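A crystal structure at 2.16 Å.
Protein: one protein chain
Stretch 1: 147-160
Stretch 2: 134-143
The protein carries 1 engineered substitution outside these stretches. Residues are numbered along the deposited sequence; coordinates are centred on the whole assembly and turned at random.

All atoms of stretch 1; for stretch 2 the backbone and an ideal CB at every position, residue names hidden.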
# COMPACT_ATOMS: atom_id res chain seq x y z
N TYR A 147 18.34 -6.30 0.34
CA TYR A 147 17.69 -5.05 -0.05
C TYR A 147 16.22 -4.98 0.37
O TYR A 147 15.78 -3.97 0.92
CB TYR A 147 17.88 -4.76 -1.56
CG TYR A 147 17.20 -3.48 -2.03
CD1 TYR A 147 17.88 -2.27 -2.00
CD2 TYR A 147 15.89 -3.49 -2.49
CE1 TYR A 147 17.27 -1.09 -2.43
CE2 TYR A 147 15.26 -2.32 -2.89
CZ TYR A 147 15.95 -1.12 -2.87
OH TYR A 147 15.32 0.03 -3.27
N TYR A 148 15.47 -6.05 0.12
CA TYR A 148 14.05 -6.12 0.44
C TYR A 148 13.77 -6.18 1.94
O TYR A 148 12.86 -5.50 2.40
CB TYR A 148 13.39 -7.28 -0.30
CG TYR A 148 13.34 -7.10 -1.80
CD1 TYR A 148 14.44 -7.40 -2.60
CD2 TYR A 148 12.16 -6.74 -2.44
CE1 TYR A 148 14.38 -7.30 -3.99
CE2 TYR A 148 12.08 -6.62 -3.82
CZ TYR A 148 13.20 -6.90 -4.60
OH TYR A 148 13.10 -6.79 -5.96
N LEU A 149 14.52 -7.01 2.69
CA LEU A 149 14.35 -7.21 4.14
C LEU A 149 14.46 -5.89 4.89
O LEU A 149 13.62 -5.61 5.74
CB LEU A 149 15.44 -8.15 4.69
CG LEU A 149 15.05 -9.47 5.35
CD1 LEU A 149 16.28 -10.14 5.91
CD2 LEU A 149 14.05 -9.27 6.50
N LYS A 150 15.51 -5.10 4.57
CA LYS A 150 15.79 -3.82 5.21
C LYS A 150 14.77 -2.70 4.95
O LYS A 150 14.59 -1.84 5.81
CB LYS A 150 17.23 -3.37 4.91
CG LYS A 150 17.48 -2.80 3.52
CD LYS A 150 18.93 -2.37 3.38
CE LYS A 150 19.15 -1.54 2.14
NZ LYS A 150 18.60 -0.17 2.31
N PHE A 151 14.13 -2.71 3.77
CA PHE A 151 13.12 -1.71 3.39
C PHE A 151 11.71 -2.12 3.74
O PHE A 151 10.84 -1.27 3.91
CB PHE A 151 13.17 -1.40 1.88
CG PHE A 151 14.09 -0.27 1.53
CD1 PHE A 151 13.84 1.03 1.97
CD2 PHE A 151 15.24 -0.50 0.77
CE1 PHE A 151 14.71 2.08 1.65
CE2 PHE A 151 16.10 0.56 0.44
CZ PHE A 151 15.83 1.84 0.89
N SER A 152 11.46 -3.39 3.80
CA SER A 152 10.09 -3.80 4.02
C SER A 152 9.70 -4.11 5.42
O SER A 152 10.56 -4.33 6.27
CB SER A 152 9.68 -4.90 3.04
OG SER A 152 10.55 -6.00 3.19
N CYS A 153 8.39 -4.06 5.66
CA CYS A 153 7.73 -4.40 6.92
C CYS A 153 8.07 -5.84 7.20
O CYS A 153 8.27 -6.63 6.26
CB CYS A 153 6.22 -4.22 6.77
SG CYS A 153 5.65 -2.50 6.72
N ASP A 154 8.10 -6.23 8.47
CA ASP A 154 8.32 -7.63 8.81
C ASP A 154 6.93 -8.26 8.61
O ASP A 154 6.12 -8.26 9.53
CB ASP A 154 8.81 -7.75 10.27
CG ASP A 154 9.16 -9.15 10.73
OD1 ASP A 154 8.76 -10.12 10.05
OD2 ASP A 154 9.80 -9.28 11.81
N PHE A 155 6.63 -8.68 7.35
CA PHE A 155 5.33 -9.20 6.92
C PHE A 155 4.75 -10.31 7.79
O PHE A 155 3.57 -10.27 8.12
CB PHE A 155 5.33 -9.57 5.43
CG PHE A 155 5.62 -8.42 4.50
CD1 PHE A 155 4.86 -7.26 4.54
CD2 PHE A 155 6.63 -8.52 3.55
CE1 PHE A 155 5.16 -6.18 3.70
CE2 PHE A 155 6.93 -7.44 2.71
CZ PHE A 155 6.18 -6.28 2.78
N LYS A 156 5.57 -11.30 8.15
CA LYS A 156 5.16 -12.43 8.99
C LYS A 156 4.79 -12.08 10.42
O LYS A 156 3.80 -12.61 10.94
CB LYS A 156 6.21 -13.54 8.92
CG LYS A 156 5.79 -14.65 7.96
CD LYS A 156 5.74 -14.31 6.50
CE LYS A 156 5.79 -15.56 5.66
NZ LYS A 156 4.45 -16.16 5.48
N LEU A 157 5.54 -11.17 11.04
CA LEU A 157 5.25 -10.67 12.38
C LEU A 157 3.88 -9.92 12.35
O LEU A 157 3.05 -10.12 13.24
CB LEU A 157 6.39 -9.74 12.85
CG LEU A 157 6.15 -8.91 14.12
CD1 LEU A 157 6.31 -9.76 15.37
CD2 LEU A 157 7.10 -7.71 14.19
N LEU A 158 3.65 -9.12 11.29
CA LEU A 158 2.40 -8.38 11.12
C LEU A 158 1.22 -9.34 10.96
O LEU A 158 0.18 -9.11 11.56
CB LEU A 158 2.49 -7.40 9.93
CG LEU A 158 3.40 -6.18 10.05
CD1 LEU A 158 3.40 -5.40 8.76
CD2 LEU A 158 2.92 -5.20 11.12
N GLU A 159 1.41 -10.44 10.23
CA GLU A 159 0.41 -11.50 10.05
C GLU A 159 0.07 -12.15 11.39
O GLU A 159 -1.11 -12.33 11.67
CB GLU A 159 0.90 -12.56 9.06
CG GLU A 159 0.80 -12.12 7.61
CD GLU A 159 1.36 -13.09 6.59
OE1 GLU A 159 1.40 -12.73 5.39
OE2 GLU A 159 1.74 -14.22 6.97
N ALA A 160 1.09 -12.45 12.23
CA ALA A 160 0.91 -13.03 13.56
C ALA A 160 0.14 -12.08 14.45
O ALA A 160 -0.77 -12.52 15.16
CB ALA A 160 2.27 -13.35 14.19
N UNK A 134 3.98 -9.81 -4.56
CA UNK A 134 4.43 -11.19 -4.37
C UNK A 134 5.95 -11.25 -4.35
O UNK A 134 6.48 -11.89 -3.45
CB UNK A 134 3.88 -12.10 -5.47
N UNK A 135 6.63 -10.59 -5.33
CA UNK A 135 8.10 -10.53 -5.35
C UNK A 135 8.58 -9.90 -4.01
O UNK A 135 9.38 -10.49 -3.32
CB UNK A 135 8.60 -9.72 -6.55
N UNK A 136 8.06 -8.76 -3.64
CA UNK A 136 8.46 -8.06 -2.39
C UNK A 136 8.23 -8.98 -1.16
O UNK A 136 9.12 -9.10 -0.31
CB UNK A 136 7.67 -6.76 -2.23
N UNK A 137 7.07 -9.64 -1.10
CA UNK A 137 6.70 -10.55 -0.00
C UNK A 137 7.70 -11.70 0.13
O UNK A 137 8.27 -11.89 1.21
CB UNK A 137 5.29 -11.11 -0.22
N UNK A 138 7.97 -12.42 -0.97
CA UNK A 138 8.87 -13.57 -1.00
C UNK A 138 10.32 -13.18 -0.71
O UNK A 138 10.96 -13.83 0.11
CB UNK A 138 8.78 -14.26 -2.36
N UNK A 139 10.81 -12.12 -1.36
CA UNK A 139 12.20 -11.65 -1.16
C UNK A 139 12.45 -11.23 0.29
O UNK A 139 13.49 -11.58 0.85
CB UNK A 139 12.50 -10.48 -2.09
N UNK A 140 11.49 -10.54 0.92
CA UNK A 140 11.65 -10.09 2.32
C UNK A 140 11.40 -11.16 3.38
O UNK A 140 12.14 -11.24 4.37
CB UNK A 140 10.70 -8.92 2.58
N UNK A 141 10.31 -11.93 3.23
CA UNK A 141 9.87 -12.92 4.21
C UNK A 141 10.36 -14.34 4.03
O UNK A 141 10.52 -15.06 5.02
CB UNK A 141 8.34 -12.95 4.22
N UNK A 142 10.61 -14.78 2.79
CA UNK A 142 11.04 -16.15 2.53
C UNK A 142 12.52 -16.27 2.16
O UNK A 142 13.21 -17.14 2.69
CB UNK A 142 10.19 -16.74 1.41
N UNK A 143 12.99 -15.42 1.23
CA UNK A 143 14.36 -15.41 0.74
C UNK A 143 15.27 -14.68 1.70
O UNK A 143 16.46 -15.01 1.78
CB UNK A 143 14.43 -14.77 -0.65

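Stretch 2 is helical and crosses helix 147-151 nearly at right angles (92°, axes 7.7 Å apart at closest approach); its contacts with stretch 1 run from 135 to 142, with 138 left out.

Position 134 has nothing of stretch 1 within 5.5 Å of its ideal CB, and its helical angles (-63/-48) leave the choice wide. It is Glu134, whose OE1 forms a salt bridge with the side chain at 138.

At 135, CA-to-CB points sideways, and the ideal CB lies 5.4 Å from Tyr148 CE2. Any side chain of modest size that can border a ring would suit. The residue is Val135; its CG1 comes 4.0 Å from Tyr148 OH.

Position 136 also points sideways, but between two aromatic rings: the ideal CB is 4.5 Å from Tyr148 CD2 and 5.0 Å from Phe155 CE2. Valine, isoleucine, leucine or methionine could reach both. Val136 does so with its two branches, CG2 4.1 Å from Tyr148 CE2 and CG1 4.0 Å from Phe155 CE2, the latter at the edge of the Phe155 ring.

At 137, CA-to-CB points away, with the ideal CB 4.8 Å from Phe155 CD2. Farther off, Lys156 offers an amine and Glu159 a carboxylate; the ideal CB of 137 is about 7.7 Å from Lys156 NZ and 7.0 Å from Glu159 OE1, so only a long side chain with a polar end could reach them, tyrosine or arginine for example. Tyr137, with chi1 at t, returns to stretch 1. Its OH donates to Glu159 OE1 at 2.6 Å and accepts from Lys156 NZ at 2.8 Å, one hydroxyl thus serving both charged groups. Its ring lies nearly parallel to that of Phe155 (27°) but is slid aside, with centroids 5.8 Å apart and little overlap; CE1 still approaches Phe155 CB to 3.8 Å.

Position 138 points away, and stretch 1 sets no requirement there, so many residues would suit. Arg138 pairs with Glu134, NH2 to OE1 at 2.8 Å.

At 139, CB points toward the Tyr148 ring, with the ideal CB only 3.5 Å from Tyr148 CG. An unbranched CB is the safer choice here, and a long chain must turn off. Lys139 lays its CB over the ring face, 3.7 Å from the centroid and 21° off the normal, a CH-pi contact, while its end leads away.

Position 140 is the most restricted: its ideal CB is 3.0 Å from Ser152 OG, already a clash by the usual limits, and 4.1 Å from both Tyr148 O and Phe155 CE2. Glycine or alanine is indicated. Ala140 supplies just the methyl, 4.2 Å from Tyr148 CB, and completes the hole that holds the Tyr148 side chain, formed with Val135, Val136 and Lys139.

At 141, within the wider pi-type turn at 139-143, CB faces Lys156 CD at 3.7 Å, so a small residue fits easily. Ala141 packs its methyl against that aliphatic stem.

Positions 142 and 143 have ideal CBs free of stretch 1, so many residues would serve. His142 nevertheless brings NE2 to 3.4 Å from Lys156 CE, at the ring edge; Glu143 OE1 forms a salt bridge with Lys139 NZ, 3.5 Å away.

Stretch 2, residues 134-143: EVVYRKAAHE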
# COMPACT_ATOMS: atom_id res chain seq x y z
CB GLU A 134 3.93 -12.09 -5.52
CG GLU A 134 3.08 -13.25 -5.06
CD GLU A 134 2.85 -14.24 -6.19
OE1 GLU A 134 3.58 -15.26 -6.22
OE2 GLU A 134 1.98 -13.98 -7.05
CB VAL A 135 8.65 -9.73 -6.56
CG1 VAL A 135 10.15 -9.45 -6.42
CG2 VAL A 135 8.39 -10.47 -7.87
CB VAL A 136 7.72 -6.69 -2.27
CG1 VAL A 136 7.99 -6.04 -0.93
CG2 VAL A 136 8.12 -5.75 -3.41
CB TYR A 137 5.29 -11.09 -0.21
CG TYR A 137 4.75 -11.91 0.94
CD1 TYR A 137 4.14 -11.29 2.03
CD2 TYR A 137 4.81 -13.30 0.93
CE1 TYR A 137 3.61 -12.03 3.08
CE2 TYR A 137 4.27 -14.05 1.97
CZ TYR A 137 3.69 -13.42 3.05
OH TYR A 137 3.16 -14.15 4.08
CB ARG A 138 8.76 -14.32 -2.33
CG ARG A 138 7.40 -14.97 -2.56
CD ARG A 138 7.46 -15.83 -3.80
NE ARG A 138 6.15 -16.15 -4.36
CZ ARG A 138 5.67 -17.38 -4.49
NH1 ARG A 138 6.36 -18.42 -4.04
NH2 ARG A 138 4.48 -17.58 -5.04
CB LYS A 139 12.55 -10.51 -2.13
CG LYS A 139 12.67 -10.97 -3.59
CD LYS A 139 14.11 -11.15 -4.03
CE LYS A 139 14.21 -11.78 -5.39
NZ LYS A 139 15.63 -12.04 -5.75
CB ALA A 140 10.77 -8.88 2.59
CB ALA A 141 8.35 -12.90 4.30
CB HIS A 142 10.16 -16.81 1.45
CG HIS A 142 8.70 -16.93 1.81
ND1 HIS A 142 7.77 -17.27 0.86
CD2 HIS A 142 8.07 -16.76 2.99
CE1 HIS A 142 6.60 -17.31 1.48
NE2 HIS A 142 6.74 -17.00 2.77
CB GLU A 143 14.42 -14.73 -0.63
CG GLU A 143 15.45 -15.29 -1.56
CD GLU A 143 15.47 -14.71 -2.96
OE1 GLU A 143 16.58 -14.49 -3.49
OE2 GLU A 143 14.39 -14.51 -3.56
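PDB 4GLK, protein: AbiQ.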